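Local coordinates for protein alkyl hydroperoxide reductase, C subunit (Enterococcus faecalis, PDB 5Y63) that probably reduces hydrogen peroxide and organic hydroperoxides to water and alcohols, acting as a thiol-dependent peroxidase of the AhpC/Prx1 type in bacterial defence against oxidative stress, at residues K18-C24 and Q114-F119; A26-F32 and H87-K91; K43-F49 and A132-P138; E78-E84 and Y105-P111. All coordinates share one frame; numbering follows the deposited sequence.

Contact 1: residues K18-C24 and Q114-F119; sequences KLFDFEC and QLARFF
Phe20 and Phe118 lie at the centre of an apolar, largely aromatic contact in which the extended N-terminal segment 18-24 is laid over the short helix 114-119. The two phenylalanines run past each other in opposite directions, with ring centroids 4.5 Å apart and planes inclined at 34°. Atom CD1 of Phe20 sits over one face of the Phe118 ring, displaced toward the rim. Phe118 reaches toward the N-terminal segment because its CG is anti to the backbone N (chi1 169°), which also brings its CZ within 3.4 Å of the carbonyl O of Lys18, at the ring edge. On the N-terminal side of the helix, Leu115 points one branch outward: CD1 rests over a face of the Phe22 ring, 3.9 Å from its centroid, and meets the edge of Phe20 as well. At the other end CD2 of Leu19 approaches Phe119 CZ at 3.5 Å while also touching Phe118. Beyond the segment, Phe22 is hydrogen-bonded to Thr37 at the start of helix 37-40, whose Ile40 packs on Leu19 and Phe22, while Phe119 turns inward to meet Phe47 and Phe49 of strand 44-49 and Phe134 of strand 128-136.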
# COMPACT_ATOMS: atom_id res chain seq x y z
N LYS A 18 29.84 7.21 -11.45
CA LYS A 18 30.42 6.34 -12.46
C LYS A 18 29.52 6.23 -13.69
O LYS A 18 28.29 6.27 -13.56
CB LYS A 18 30.65 4.93 -11.88
CG LYS A 18 31.85 4.82 -10.96
CD LYS A 18 33.09 4.37 -11.71
CE LYS A 18 34.36 4.42 -10.86
NZ LYS A 18 34.17 3.96 -9.45
N LEU A 19 30.13 6.10 -14.86
CA LEU A 19 29.37 5.82 -16.08
C LEU A 19 28.69 4.46 -15.98
O LEU A 19 29.32 3.47 -15.59
CB LEU A 19 30.28 5.83 -17.32
CG LEU A 19 30.89 7.15 -17.77
CD1 LEU A 19 31.78 6.91 -18.98
CD2 LEU A 19 29.82 8.18 -18.10
N PHE A 20 27.41 4.41 -16.32
CA PHE A 20 26.68 3.15 -16.45
C PHE A 20 27.20 2.29 -17.61
O PHE A 20 27.88 2.79 -18.52
CB PHE A 20 25.17 3.41 -16.59
CG PHE A 20 24.73 3.86 -17.98
CD1 PHE A 20 25.19 5.05 -18.53
CD2 PHE A 20 23.82 3.10 -18.70
CE1 PHE A 20 24.77 5.46 -19.79
CE2 PHE A 20 23.39 3.51 -19.95
CZ PHE A 20 23.87 4.69 -20.50
N ASP A 21 26.90 1.00 -17.56
CA ASP A 21 27.26 0.08 -18.63
C ASP A 21 26.36 0.35 -19.84
O ASP A 21 25.14 0.33 -19.72
CB ASP A 21 27.12 -1.38 -18.18
CG ASP A 21 27.54 -2.37 -19.26
OD1 ASP A 21 28.27 -1.99 -20.20
OD2 ASP A 21 27.13 -3.55 -19.16
N PHE A 22 26.98 0.61 -20.98
CA PHE A 22 26.24 0.91 -22.20
C PHE A 22 27.04 0.51 -23.43
O PHE A 22 28.25 0.34 -23.37
CB PHE A 22 25.89 2.40 -22.27
CG PHE A 22 26.99 3.26 -22.83
CD1 PHE A 22 27.08 3.50 -24.19
CD2 PHE A 22 27.94 3.83 -21.99
CE1 PHE A 22 28.10 4.28 -24.71
CE2 PHE A 22 28.96 4.61 -22.50
CZ PHE A 22 29.04 4.84 -23.86
N GLU A 23 26.33 0.38 -24.54
CA GLU A 23 26.95 0.16 -25.84
C GLU A 23 26.10 0.85 -26.89
O GLU A 23 24.87 0.84 -26.81
CB GLU A 23 27.07 -1.34 -26.14
CG GLU A 23 27.98 -1.67 -27.31
CD GLU A 23 28.37 -3.14 -27.39
OE1 GLU A 23 27.70 -3.99 -26.75
OE2 GLU A 23 29.35 -3.45 -28.10
N CYS A 24 26.74 1.48 -27.87
CA CYS A 24 26.02 2.20 -28.92
C CYS A 24 26.83 2.32 -30.21
O CYS A 24 28.04 2.09 -30.22
CB CYS A 24 25.65 3.60 -28.44
SG CYS A 24 27.01 4.78 -28.42
N GLN A 114 19.49 6.56 -24.24
CA GLN A 114 20.10 6.02 -23.02
C GLN A 114 21.12 7.00 -22.41
O GLN A 114 21.10 7.24 -21.20
CB GLN A 114 20.75 4.65 -23.29
CG GLN A 114 21.99 4.69 -24.17
CD GLN A 114 22.46 3.33 -24.64
OE1 GLN A 114 22.97 3.20 -25.76
NE2 GLN A 114 22.31 2.31 -23.80
N LEU A 115 21.98 7.57 -23.25
CA LEU A 115 23.01 8.51 -22.80
C LEU A 115 22.40 9.81 -22.29
O LEU A 115 22.61 10.20 -21.14
CB LEU A 115 24.01 8.81 -23.92
CG LEU A 115 25.28 7.95 -24.06
CD1 LEU A 115 25.03 6.47 -23.84
CD2 LEU A 115 25.91 8.16 -25.42
N ALA A 116 21.62 10.46 -23.15
CA ALA A 116 20.99 11.73 -22.81
C ALA A 116 20.19 11.64 -21.50
O ALA A 116 20.23 12.57 -20.69
CB ALA A 116 20.09 12.20 -23.94
N ARG A 117 19.49 10.53 -21.30
CA ARG A 117 18.72 10.31 -20.08
C ARG A 117 19.61 10.01 -18.87
O ARG A 117 19.32 10.48 -17.76
CB ARG A 117 17.71 9.17 -20.26
CG ARG A 117 16.58 9.51 -21.22
CD ARG A 117 15.36 8.65 -21.00
NE ARG A 117 14.49 8.64 -22.18
CZ ARG A 117 14.61 7.81 -23.21
NH1 ARG A 117 13.76 7.90 -24.23
NH2 ARG A 117 15.57 6.89 -23.25
N PHE A 118 20.68 9.25 -19.08
CA PHE A 118 21.62 8.96 -18.00
C PHE A 118 22.27 10.25 -17.49
O PHE A 118 22.29 10.50 -16.29
CB PHE A 118 22.72 7.99 -18.44
CG PHE A 118 23.85 7.88 -17.45
CD1 PHE A 118 23.67 7.23 -16.23
CD2 PHE A 118 25.09 8.46 -17.72
CE1 PHE A 118 24.70 7.15 -15.31
CE2 PHE A 118 26.12 8.37 -16.80
CZ PHE A 118 25.93 7.72 -15.59
N PHE A 119 22.79 11.04 -18.42
CA PHE A 119 23.39 12.34 -18.08
C PHE A 119 22.33 13.39 -17.73
O PHE A 119 22.65 14.41 -17.11
CB PHE A 119 24.27 12.84 -19.23
CG PHE A 119 25.57 12.10 -19.37
CD1 PHE A 119 26.66 12.44 -18.59
CD2 PHE A 119 25.70 11.07 -20.29
CE1 PHE A 119 27.86 11.76 -18.73
CE2 PHE A 119 26.90 10.39 -20.43
CZ PHE A 119 27.98 10.74 -19.65

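Contact 2: residues A26-F32 and H87-K91; sequences AYHDGEF and HYVHK
Tyr27 and Phe32, one from each strand of a beta-hairpin, project onto the first turn of helix 87-96 and meet Lys91 and His87 there. The hairpin, strands 23-28 and 31-36, borders the thioredoxin-like core of the peroxiredoxin fold. It reverses direction at Asp29 and Gly30, both with positive phi, and its end is drawn together by the hydrogen bond from His28 N to Glu31 O. The strand 26-28 and the helix run in roughly the same direction.

Tyr27 swings its ring away from its own N (chi1 176°) and turns one face to the helix. The backbone CA of Lys91 lies over that face, 3.9 Å from the ring centroid, in a CH-pi contact, and the carbonyl O of His90 hovers above the same ring. At the foot of the tyrosine, CB meets His90 CB. The polar end of His90 is engaged away from this interface: ND1 is hydrogen-bonded to Asp53 and NE2 to the carbonyl of Leu108, an arrangement that fixes the imidazole's rotation. The His90 side chain lies about 9 Å from that of Cys58, the likely peroxidatic cysteine.

Phe32 crosses His87 at about a right angle in a T-shaped pair, planes 77° apart, the imidazole edge directed at the phenyl face. His87 takes a first torsion of 59°, which sets its ring between Phe32 and Tyr88. Lys91 is stretched out along its whole length, so that its aliphatic chain passes both aromatics of the hairpin: CB and CG lie beside Tyr27 CE1, and farther along, CD comes to 3.5 Å from Phe32 CZ.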
# COMPACT_ATOMS: atom_id res chain seq x y z
N ALA A 26 28.50 4.34 -33.46
CA ALA A 26 29.26 5.57 -33.63
C ALA A 26 29.68 5.78 -35.08
O ALA A 26 29.55 4.88 -35.91
CB ALA A 26 30.49 5.56 -32.73
N TYR A 27 30.16 6.98 -35.37
CA TYR A 27 30.73 7.32 -36.67
C TYR A 27 32.11 7.90 -36.44
O TYR A 27 32.25 8.89 -35.71
CB TYR A 27 29.83 8.32 -37.41
CG TYR A 27 30.39 8.79 -38.73
CD1 TYR A 27 30.38 7.96 -39.85
CD2 TYR A 27 30.92 10.07 -38.86
CE1 TYR A 27 30.90 8.39 -41.06
CE2 TYR A 27 31.44 10.51 -40.07
CZ TYR A 27 31.42 9.67 -41.17
OH TYR A 27 31.93 10.11 -42.37
N HIS A 28 33.12 7.29 -37.05
CA HIS A 28 34.51 7.61 -36.75
C HIS A 28 35.38 7.45 -38.00
O HIS A 28 35.57 6.33 -38.48
CB HIS A 28 35.01 6.67 -35.64
CG HIS A 28 36.23 7.16 -34.93
ND1 HIS A 28 36.72 6.56 -33.79
CD2 HIS A 28 37.04 8.22 -35.17
CE1 HIS A 28 37.79 7.21 -33.37
NE2 HIS A 28 38.01 8.22 -34.19
N ASP A 29 35.89 8.57 -38.51
CA ASP A 29 36.72 8.57 -39.71
C ASP A 29 36.07 7.80 -40.86
O ASP A 29 36.61 6.80 -41.33
CB ASP A 29 38.12 8.01 -39.41
CG ASP A 29 38.99 8.99 -38.66
OD1 ASP A 29 39.37 10.02 -39.26
OD2 ASP A 29 39.31 8.72 -37.48
N GLY A 30 34.90 8.26 -41.28
CA GLY A 30 34.23 7.73 -42.46
C GLY A 30 33.68 6.32 -42.38
O GLY A 30 33.29 5.76 -43.41
N GLU A 31 33.64 5.73 -41.18
CA GLU A 31 33.10 4.38 -41.02
C GLU A 31 32.49 4.13 -39.64
O GLU A 31 32.79 4.83 -38.67
CB GLU A 31 34.18 3.33 -41.32
CG GLU A 31 35.43 3.40 -40.46
CD GLU A 31 36.46 2.34 -40.85
OE1 GLU A 31 37.04 1.71 -39.94
OE2 GLU A 31 36.68 2.14 -42.06
N PHE A 32 31.63 3.11 -39.58
CA PHE A 32 30.86 2.80 -38.38
C PHE A 32 31.62 1.89 -37.42
O PHE A 32 32.33 0.99 -37.84
CB PHE A 32 29.54 2.13 -38.75
CG PHE A 32 28.71 2.92 -39.73
CD1 PHE A 32 28.37 4.24 -39.47
CD2 PHE A 32 28.24 2.33 -40.90
CE1 PHE A 32 27.60 4.96 -40.37
CE2 PHE A 32 27.47 3.05 -41.80
CZ PHE A 32 27.15 4.37 -41.53
N HIS A 87 23.59 6.87 -36.26
CA HIS A 87 24.91 6.82 -36.90
C HIS A 87 24.80 6.99 -38.42
O HIS A 87 25.71 7.54 -39.05
CB HIS A 87 25.64 5.52 -36.55
CG HIS A 87 24.91 4.27 -36.95
ND1 HIS A 87 23.97 3.66 -36.15
CD2 HIS A 87 24.98 3.52 -38.07
CE1 HIS A 87 23.50 2.59 -36.75
NE2 HIS A 87 24.10 2.48 -37.92
N TYR A 88 23.69 6.54 -39.01
CA TYR A 88 23.42 6.77 -40.44
C TYR A 88 23.41 8.26 -40.77
O TYR A 88 23.99 8.68 -41.77
CB TYR A 88 22.07 6.16 -40.85
CG TYR A 88 21.97 4.65 -40.78
CD1 TYR A 88 22.76 3.84 -41.59
CD2 TYR A 88 21.07 4.03 -39.90
CE1 TYR A 88 22.67 2.46 -41.53
CE2 TYR A 88 20.97 2.65 -39.83
CZ TYR A 88 21.77 1.87 -40.65
OH TYR A 88 21.68 0.50 -40.57
N VAL A 89 22.76 9.05 -39.92
CA VAL A 89 22.61 10.49 -40.14
C VAL A 89 23.94 11.23 -40.00
O VAL A 89 24.20 12.17 -40.75
CB VAL A 89 21.57 11.10 -39.17
CG1 VAL A 89 21.51 12.62 -39.32
CG2 VAL A 89 20.20 10.50 -39.41
N HIS A 90 24.77 10.80 -39.05
CA HIS A 90 26.09 11.40 -38.85
C HIS A 90 26.95 11.28 -40.11
O HIS A 90 27.64 12.23 -40.49
CB HIS A 90 26.82 10.77 -37.66
CG HIS A 90 26.16 11.02 -36.34
ND1 HIS A 90 25.50 12.19 -36.04
CD2 HIS A 90 26.08 10.25 -35.23
CE1 HIS A 90 25.04 12.12 -34.80
NE2 HIS A 90 25.38 10.96 -34.29
N LYS A 91 26.91 10.11 -40.74
CA LYS A 91 27.67 9.87 -41.97
C LYS A 91 27.27 10.84 -43.08
O LYS A 91 28.13 11.42 -43.74
CB LYS A 91 27.47 8.43 -42.45
CG LYS A 91 28.28 8.06 -43.69
CD LYS A 91 28.06 6.61 -44.08
CE LYS A 91 28.37 6.35 -45.54
NZ LYS A 91 27.80 5.06 -46.00

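Contact 3: residues K43-F49 and A132-P138; sequences KWSIFFF and ASFIVSP
Ala132 opens an antiparallel ladder with strand 44-49 in the central sheet of the thioredoxin-like fold: its carbonyl O receives Phe49 N at 2.8 Å, and its CB lies beside that of Phe49. Ser133 forms a non-hydrogen-bonded pair with Phe48, its OG near the Phe48 ring but hydrogen-bonded to Arg154, which also makes a cation-pi contact with that ring.

Phe134 faces Phe47 in a hydrogen-bonded pair, with two backbone bonds of 3.0 Å, Phe47 N to Phe134 O and Phe134 N to Phe47 O. Its ring meets that of Phe49 rim to rim, planes 78° apart. Ile135 and Ile46 follow as a non-hydrogen-bonded pair on the other face of the sheet, side by side and pointing the same way, while CG2 of Ile135 also touches Trp44 CZ3. Val136 pairs with Ser45 through a second pair of hydrogen bonds, Val136 N reaching Ser45 O at 2.9 Å. On the face shared with Phe47 and Phe134, Val136 CG2 meets the edge of the Phe47 ring.

Past the ladder, Trp44 holds its CG anti to its carbonyl carbon (chi1 -78°), which lays the indole along Ser137 and Pro138. Ser137 CA lies over its six-membered ring, and Pro138 CD stands 3.6 Å from the centroid of the five-membered ring, both on one face. A water links Ser45 OG with the carbonyls of Lys43 and Ser137, although other acceptors compete for its protons.

Strand 77-83 bonds to the other edge of strand 44-49, strand 142-148 pairs with 128-136, and helix 156-171 packs on Trp44, Ser133 and Ile135.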
# COMPACT_ATOMS: atom_id res chain seq x y z
N LYS A 43 41.40 6.42 -20.63
CA LYS A 43 41.68 7.81 -20.97
C LYS A 43 40.65 8.73 -20.34
O LYS A 43 39.57 8.29 -19.95
CB LYS A 43 41.65 8.00 -22.49
CG LYS A 43 42.72 7.25 -23.25
CD LYS A 43 42.69 7.63 -24.72
CE LYS A 43 43.86 7.03 -25.49
NZ LYS A 43 43.72 5.56 -25.66
N TRP A 44 40.98 10.02 -20.25
CA TRP A 44 39.98 11.05 -19.97
C TRP A 44 39.02 11.12 -21.15
O TRP A 44 39.33 10.64 -22.24
CB TRP A 44 40.63 12.41 -19.73
CG TRP A 44 41.23 12.55 -18.36
CD1 TRP A 44 42.47 12.15 -17.97
CD2 TRP A 44 40.61 13.13 -17.21
NE1 TRP A 44 42.66 12.44 -16.64
CE2 TRP A 44 41.53 13.05 -16.15
CE3 TRP A 44 39.36 13.72 -16.97
CZ2 TRP A 44 41.25 13.52 -14.87
CZ3 TRP A 44 39.08 14.19 -15.69
CH2 TRP A 44 40.02 14.09 -14.66
N SER A 45 37.85 11.70 -20.92
CA SER A 45 36.84 11.76 -21.96
C SER A 45 35.94 12.97 -21.79
O SER A 45 35.59 13.35 -20.67
CB SER A 45 36.00 10.48 -21.96
OG SER A 45 35.43 10.26 -20.68
N ILE A 46 35.57 13.57 -22.92
CA ILE A 46 34.62 14.66 -22.95
C ILE A 46 33.43 14.23 -23.79
O ILE A 46 33.56 14.02 -25.00
CB ILE A 46 35.22 15.94 -23.55
CG1 ILE A 46 36.33 16.48 -22.63
CG2 ILE A 46 34.15 17.00 -23.75
CD1 ILE A 46 37.19 17.56 -23.26
N PHE A 47 32.27 14.07 -23.15
CA PHE A 47 31.02 13.87 -23.86
C PHE A 47 30.49 15.24 -24.29
O PHE A 47 30.35 16.13 -23.46
CB PHE A 47 29.99 13.15 -22.99
CG PHE A 47 30.31 11.70 -22.78
CD1 PHE A 47 31.22 11.31 -21.80
CD2 PHE A 47 29.72 10.72 -23.57
CE1 PHE A 47 31.52 9.97 -21.61
CE2 PHE A 47 30.02 9.38 -23.38
CZ PHE A 47 30.92 9.01 -22.40
N PHE A 48 30.22 15.40 -25.59
CA PHE A 48 29.81 16.68 -26.14
C PHE A 48 28.43 16.56 -26.77
O PHE A 48 28.28 16.28 -27.96
CB PHE A 48 30.84 17.15 -27.17
CG PHE A 48 30.71 18.60 -27.54
CD1 PHE A 48 31.32 19.58 -26.77
CD2 PHE A 48 29.99 18.99 -28.66
CE1 PHE A 48 31.20 20.92 -27.10
CE2 PHE A 48 29.87 20.32 -29.00
CZ PHE A 48 30.48 21.29 -28.22
N PHE A 49 27.40 16.75 -25.94
CA PHE A 49 26.02 16.67 -26.39
C PHE A 49 25.65 17.89 -27.23
O PHE A 49 26.07 19.00 -26.93
CB PHE A 49 25.08 16.59 -25.19
CG PHE A 49 25.07 15.25 -24.52
CD1 PHE A 49 25.96 14.98 -23.48
CD2 PHE A 49 24.18 14.27 -24.91
CE1 PHE A 49 25.95 13.75 -22.86
CE2 PHE A 49 24.16 13.04 -24.28
CZ PHE A 49 25.05 12.78 -23.26
N ALA A 132 25.18 20.23 -23.77
CA ALA A 132 25.84 19.82 -22.55
C ALA A 132 27.22 19.23 -22.83
O ALA A 132 27.45 18.63 -23.88
CB ALA A 132 24.97 18.81 -21.80
N SER A 133 28.12 19.42 -21.87
CA SER A 133 29.47 18.88 -21.94
C SER A 133 29.80 18.25 -20.60
O SER A 133 29.47 18.81 -19.56
CB SER A 133 30.47 19.99 -22.27
OG SER A 133 30.11 20.66 -23.46
N PHE A 134 30.46 17.10 -20.63
CA PHE A 134 30.85 16.38 -19.42
C PHE A 134 32.31 15.93 -19.49
O PHE A 134 32.70 15.27 -20.45
CB PHE A 134 29.96 15.16 -19.22
CG PHE A 134 28.51 15.49 -18.99
CD1 PHE A 134 27.66 15.72 -20.06
CD2 PHE A 134 28.00 15.56 -17.70
CE1 PHE A 134 26.33 16.02 -19.85
CE2 PHE A 134 26.67 15.87 -17.48
CZ PHE A 134 25.83 16.10 -18.55
N ILE A 135 33.10 16.29 -18.48
CA ILE A 135 34.47 15.82 -18.37
C ILE A 135 34.50 14.65 -17.40
O ILE A 135 34.10 14.79 -16.24
CB ILE A 135 35.41 16.94 -17.87
CG1 ILE A 135 35.44 18.09 -18.89
CG2 ILE A 135 36.82 16.39 -17.63
CD1 ILE A 135 36.17 19.32 -18.41
N VAL A 136 34.98 13.51 -17.88
CA VAL A 136 34.96 12.27 -17.10
C VAL A 136 36.38 11.72 -16.98
O VAL A 136 37.12 11.69 -17.96
CB VAL A 136 34.04 11.22 -17.77
CG1 VAL A 136 33.92 9.96 -16.92
CG2 VAL A 136 32.67 11.81 -18.04
N SER A 137 36.73 11.27 -15.78
CA SER A 137 38.07 10.74 -15.50
C SER A 137 38.25 9.35 -16.12
O SER A 137 37.27 8.74 -16.54
CB SER A 137 38.30 10.67 -13.98
OG SER A 137 37.61 9.58 -13.40
N PRO A 138 39.50 8.85 -16.17
CA PRO A 138 39.76 7.51 -16.73
C PRO A 138 39.09 6.36 -15.97
O PRO A 138 38.86 5.30 -16.56
CB PRO A 138 41.28 7.38 -16.64
CG PRO A 138 41.78 8.78 -16.60
CD PRO A 138 40.75 9.53 -15.81
O HOH W 1 36.68 8.48 -19.30

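Contact 4: residues E78-E84 and Y105-P111; sequences EVYSVSE and YPMLADP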
# COMPACT_ATOMS: atom_id res chain seq x y z
N GLU A 78 39.99 11.64 -24.98
CA GLU A 78 39.16 11.37 -26.16
C GLU A 78 37.91 12.25 -26.12
O GLU A 78 37.47 12.67 -25.05
CB GLU A 78 38.79 9.88 -26.20
CG GLU A 78 38.06 9.43 -27.45
CD GLU A 78 38.85 9.66 -28.72
OE1 GLU A 78 38.48 10.58 -29.49
OE2 GLU A 78 39.84 8.94 -28.96
N VAL A 79 37.34 12.52 -27.29
CA VAL A 79 36.13 13.33 -27.43
C VAL A 79 35.01 12.49 -28.03
O VAL A 79 35.20 11.83 -29.05
CB VAL A 79 36.39 14.56 -28.34
CG1 VAL A 79 35.13 15.39 -28.52
CG2 VAL A 79 37.51 15.42 -27.76
N TYR A 80 33.85 12.51 -27.39
CA TYR A 80 32.67 11.78 -27.88
C TYR A 80 31.49 12.74 -28.05
O TYR A 80 30.83 13.10 -27.08
CB TYR A 80 32.29 10.67 -26.90
CG TYR A 80 33.41 9.70 -26.60
CD1 TYR A 80 33.62 8.58 -27.40
CD2 TYR A 80 34.25 9.89 -25.50
CE1 TYR A 80 34.64 7.68 -27.13
CE2 TYR A 80 35.27 9.00 -25.22
CZ TYR A 80 35.46 7.90 -26.03
OH TYR A 80 36.48 7.01 -25.75
N SER A 81 31.23 13.17 -29.29
CA SER A 81 30.07 14.01 -29.57
C SER A 81 28.82 13.14 -29.58
O SER A 81 28.81 12.06 -30.18
CB SER A 81 30.22 14.75 -30.89
OG SER A 81 29.97 13.92 -32.01
N VAL A 82 27.77 13.61 -28.91
CA VAL A 82 26.55 12.84 -28.74
C VAL A 82 25.34 13.62 -29.24
O VAL A 82 25.19 14.81 -28.96
CB VAL A 82 26.33 12.45 -27.27
CG1 VAL A 82 25.31 11.32 -27.16
CG2 VAL A 82 27.64 12.03 -26.61
N SER A 83 24.48 12.93 -29.98
CA SER A 83 23.22 13.49 -30.45
C SER A 83 22.19 12.37 -30.48
O SER A 83 22.54 11.19 -30.48
CB SER A 83 23.41 14.12 -31.83
OG SER A 83 22.22 14.11 -32.60
N GLU A 84 20.91 12.74 -30.51
CA GLU A 84 19.83 11.77 -30.59
C GLU A 84 19.62 11.27 -32.03
O GLU A 84 18.68 10.53 -32.30
CB GLU A 84 18.53 12.35 -30.03
CG GLU A 84 18.63 12.81 -28.58
CD GLU A 84 18.94 11.67 -27.63
OE1 GLU A 84 18.02 10.91 -27.29
OE2 GLU A 84 20.11 11.55 -27.21
N TYR A 105 37.23 12.92 -34.43
CA TYR A 105 36.77 12.24 -33.21
C TYR A 105 35.50 11.42 -33.47
O TYR A 105 34.80 11.65 -34.45
CB TYR A 105 36.59 13.23 -32.03
CG TYR A 105 35.76 14.47 -32.30
CD1 TYR A 105 34.37 14.43 -32.27
CD2 TYR A 105 36.37 15.70 -32.53
CE1 TYR A 105 33.61 15.57 -32.50
CE2 TYR A 105 35.62 16.85 -32.75
CZ TYR A 105 34.24 16.77 -32.74
OH TYR A 105 33.50 17.91 -32.96
N PRO A 106 35.22 10.43 -32.59
CA PRO A 106 34.04 9.58 -32.77
C PRO A 106 32.72 10.29 -32.43
O PRO A 106 32.59 10.87 -31.36
CB PRO A 106 34.29 8.42 -31.80
CG PRO A 106 35.22 8.96 -30.78
CD PRO A 106 36.09 9.94 -31.51
N MET A 107 31.77 10.23 -33.36
CA MET A 107 30.44 10.80 -33.17
C MET A 107 29.46 9.72 -32.74
O MET A 107 29.03 8.90 -33.56
CB MET A 107 29.97 11.45 -34.46
CG MET A 107 30.93 12.47 -35.05
SD MET A 107 30.27 13.22 -36.54
CE MET A 107 29.05 14.34 -35.84
N LEU A 108 29.10 9.71 -31.45
CA LEU A 108 28.20 8.70 -30.91
C LEU A 108 26.75 8.98 -31.32
O LEU A 108 26.32 10.13 -31.36
CB LEU A 108 28.28 8.66 -29.38
CG LEU A 108 29.65 8.41 -28.74
CD1 LEU A 108 29.50 8.25 -27.24
CD2 LEU A 108 30.34 7.19 -29.34
N ALA A 109 26.03 7.91 -31.63
CA ALA A 109 24.61 8.00 -31.94
C ALA A 109 23.82 7.56 -30.71
O ALA A 109 24.22 6.63 -30.01
CB ALA A 109 24.27 7.10 -33.12
N ASP A 110 22.71 8.24 -30.45
CA ASP A 110 21.87 7.92 -29.30
C ASP A 110 20.38 8.05 -29.63
O ASP A 110 19.69 8.87 -29.03
CB ASP A 110 22.25 8.83 -28.12
CG ASP A 110 21.57 8.42 -26.82
OD1 ASP A 110 21.28 7.22 -26.64
OD2 ASP A 110 21.33 9.30 -25.97
N PRO A 111 19.89 7.23 -30.57
CA PRO A 111 18.46 7.32 -30.91
C PRO A 111 17.52 6.85 -29.80
O PRO A 111 16.42 7.37 -29.68
CB PRO A 111 18.33 6.42 -32.15
CG PRO A 111 19.72 6.18 -32.63
CD PRO A 111 20.57 6.23 -31.40
O HOH W 2 27.40 12.85 -32.73
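Tyr105 turns one face of its ring to Val79, whose CG1 lies 4.0 Å from the ring centroid and 15° off its normal. They lie just ahead of a parallel pairing of strand 77-83 with strand 107-109, joined through helices 87-96 and 98-101 in a beta-alpha-beta crossover. The tyrosine takes a first torsion of 51°, which folds the ring back over the valine; its CE1 then reaches Ser81 CB, while the hydroxyl is hydrogen-bonded to the Leu62 carbonyl.

On the other face of the sheet, Tyr80 passes Pro106 and Leu108 at a slant. Its CD1 meets Pro106 CG, and its CB lies 3.7 Å from CD1 of Leu108, which is also near Val82. Glu78 bends at its second torsion to set OE1 beside Pro106 CD, where the oxygen accepts the N-H of Val79 and a bond from Tyr69.

Main-chain bonds are few. Leu108 N gives a 2.7 Å bond to Ser81 O, whereas those from Ser81 N to Pro106 O and from Asp110 N to Ser83 O are weak. A water hydrogen-bonded to Ser81 OG donates to Leu108 O, 3.2 Å from the water.

At the C-terminal ends, Glu84 and Asp110 lie side by side with their carboxylate planes nearly perpendicular. Two acceptors, Glu84 OE2 and Asp110 OD2, are modelled 2.8 Å apart; OD2 accepts the N-H of Ala116 at the start of helix 114-119. That spacing is doubtful, but the Ala116 N-H would tend to favour an ionised Asp110, so any proton taken up by the pair would more probably sit on Glu84.

From the N terminus, segment 18-24 is laid on helix 114-119, and contact 1 thereby closes a long loop that contains both contact 2 and contact 4. The next segment, 26-32, reaches only as far as helix 87-96. Strand 44-49 in contact 3 pairs beyond the end of contact 1, with 132-138, so contact 3 crosses contacts 1 and 2. Contact 4, from 78-84 to 105-111, nests inside contacts 1 and 3 but crosses contact 2, whose helix lies in its loop. Backbone bonds join contact 3 to contact 4 at Tyr80 and contact 2 to contact 4 at Met107, while Phe119 connects contact 1 with the aromatic face of contact 3. Hairpin, central sheet and helices are tied together.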